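Local coordinates for uncharacterized protein (Pyrococcus horikoshii, PDB 1ZJJ) that probably acts as a magnesium-dependent phosphatase of the haloacid dehalogenase superfamily, though its substrate is not established, at residues B[75-80]-B[101-106]. Numbering follows the deposited sequence.
Sequences LYMSKH and LGWGIV
The indole of Trp103 has the methyl CD1 of Leu101 on one face, 4.1 Å above the plane and displaced toward the rim, while the backbone carbonyl of Met77 meets its edge. There Met77 O sits near the ring plane, 3.3 Å from Trp103 CH2 at the far end of the six-membered ring. Met77 reaches out from helix 69-80 with CG beside its own backbone N. Its CB lies 3.9 Å from Trp103 CH2. The chain runs extended to SD, and a bend at chi3 (81°) swings the methyl CE to where it touches both Trp103 CZ3 and Leu101 CD1. Met77 SD stands 3.8 Å from Leu101 CD1, and the side chains of Met77 and Leu101 cross at about a right angle. The other branch of Leu101 meets the next residue of the helix, CD2 standing 4.0 Å from Ser78 CB. Between Leu101 and Trp103 the chain leaves helix 92-101 through Gly102, whose phi is positive, and both side chains point toward helix 69-80. Ile86 of strand 86-89 touches Met77, Leu101 and Trp103, and His121 meets the indole with ring planes at about 40°. The contact joins the end of helix 69-80 to the loop after helix 92-101, beside strands 86-89 and 121-124 of the four-stranded parallel sheet, away from the magnesium site. No hydrogen bond links the two segments, so their association rests on apolar contacts; Met77 O lies side-on to the corner of the indole at CH2, where the weakly positive C-H may add a modest electrostatic attraction.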
# COMPACT_ATOMS: atom_id res chain seq x y z
N LEU B 75 17.13 -17.67 -4.79
CA LEU B 75 17.50 -18.40 -6.00
C LEU B 75 17.31 -17.55 -7.26
O LEU B 75 18.12 -17.62 -8.20
CB LEU B 75 16.67 -19.69 -6.12
CG LEU B 75 16.89 -20.72 -4.99
CD1 LEU B 75 15.98 -21.91 -5.19
CD2 LEU B 75 18.34 -21.16 -4.96
N TYR B 76 16.25 -16.75 -7.29
CA TYR B 76 16.01 -15.88 -8.43
C TYR B 76 17.13 -14.84 -8.54
O TYR B 76 17.70 -14.63 -9.62
CB TYR B 76 14.66 -15.16 -8.28
CG TYR B 76 14.45 -14.12 -9.35
CD1 TYR B 76 14.06 -14.48 -10.64
CD2 TYR B 76 14.72 -12.77 -9.10
CE1 TYR B 76 13.95 -13.53 -11.66
CE2 TYR B 76 14.61 -11.82 -10.10
CZ TYR B 76 14.24 -12.20 -11.38
OH TYR B 76 14.16 -11.26 -12.37
N MET B 77 17.43 -14.18 -7.42
CA MET B 77 18.47 -13.16 -7.38
C MET B 77 19.82 -13.72 -7.82
O MET B 77 20.52 -13.12 -8.63
CB MET B 77 18.56 -12.57 -5.97
CG MET B 77 17.30 -11.84 -5.55
SD MET B 77 17.27 -11.35 -3.81
CE MET B 77 18.25 -9.85 -3.90
N SER B 78 20.18 -14.88 -7.28
CA SER B 78 21.44 -15.52 -7.61
C SER B 78 21.57 -15.82 -9.10
O SER B 78 22.62 -15.60 -9.71
CB SER B 78 21.58 -16.81 -6.81
OG SER B 78 22.89 -17.33 -6.90
N LYS B 79 20.49 -16.32 -9.69
CA LYS B 79 20.48 -16.68 -11.10
C LYS B 79 20.31 -15.56 -12.11
O LYS B 79 20.91 -15.61 -13.19
CB LYS B 79 19.38 -17.72 -11.35
CG LYS B 79 19.36 -18.28 -12.75
CD LYS B 79 18.29 -19.36 -12.89
CE LYS B 79 18.51 -20.16 -14.16
NZ LYS B 79 17.40 -21.11 -14.44
N HIS B 80 19.53 -14.54 -11.77
CA HIS B 80 19.24 -13.47 -12.72
C HIS B 80 19.68 -12.03 -12.41
O HIS B 80 19.43 -11.15 -13.22
CB HIS B 80 17.74 -13.46 -13.00
CG HIS B 80 17.21 -14.76 -13.51
ND1 HIS B 80 17.56 -15.27 -14.75
CD2 HIS B 80 16.38 -15.68 -12.96
CE1 HIS B 80 16.97 -16.43 -14.93
NE2 HIS B 80 16.24 -16.70 -13.86
N LEU B 101 22.91 -15.16 0.66
CA LEU B 101 23.41 -14.73 -0.64
C LEU B 101 24.83 -14.20 -0.45
O LEU B 101 25.68 -14.30 -1.34
CB LEU B 101 22.53 -13.62 -1.23
CG LEU B 101 21.36 -14.04 -2.12
CD1 LEU B 101 20.53 -12.82 -2.49
CD2 LEU B 101 21.90 -14.72 -3.37
N GLY B 102 25.07 -13.62 0.72
CA GLY B 102 26.39 -13.08 1.02
C GLY B 102 26.68 -11.79 0.29
O GLY B 102 27.83 -11.36 0.24
N TRP B 103 25.65 -11.15 -0.26
CA TRP B 103 25.84 -9.90 -0.99
C TRP B 103 26.00 -8.70 -0.07
O TRP B 103 26.46 -7.64 -0.49
CB TRP B 103 24.65 -9.67 -1.93
CG TRP B 103 24.58 -10.64 -3.09
CD1 TRP B 103 25.41 -11.70 -3.32
CD2 TRP B 103 23.63 -10.63 -4.16
NE1 TRP B 103 25.03 -12.36 -4.47
CE2 TRP B 103 23.94 -11.73 -5.00
CE3 TRP B 103 22.54 -9.81 -4.48
CZ2 TRP B 103 23.20 -12.02 -6.15
CZ3 TRP B 103 21.80 -10.10 -5.63
CH2 TRP B 103 22.13 -11.20 -6.45
N GLY B 104 25.62 -8.87 1.19
CA GLY B 104 25.72 -7.78 2.14
C GLY B 104 24.39 -7.07 2.31
O GLY B 104 23.77 -6.63 1.33
N ILE B 105 23.95 -6.95 3.56
CA ILE B 105 22.69 -6.30 3.87
C ILE B 105 22.87 -4.95 4.53
O ILE B 105 23.64 -4.81 5.47
CB ILE B 105 21.83 -7.17 4.82
CG1 ILE B 105 21.40 -8.45 4.12
CG2 ILE B 105 20.62 -6.37 5.31
CD1 ILE B 105 20.65 -9.42 5.01
N VAL B 106 22.17 -3.94 4.02
CA VAL B 106 22.22 -2.61 4.61
C VAL B 106 21.14 -2.59 5.69
O VAL B 106 19.95 -2.75 5.40
CB VAL B 106 21.90 -1.51 3.56
CG1 VAL B 106 21.86 -0.14 4.24
CG2 VAL B 106 22.94 -1.52 2.46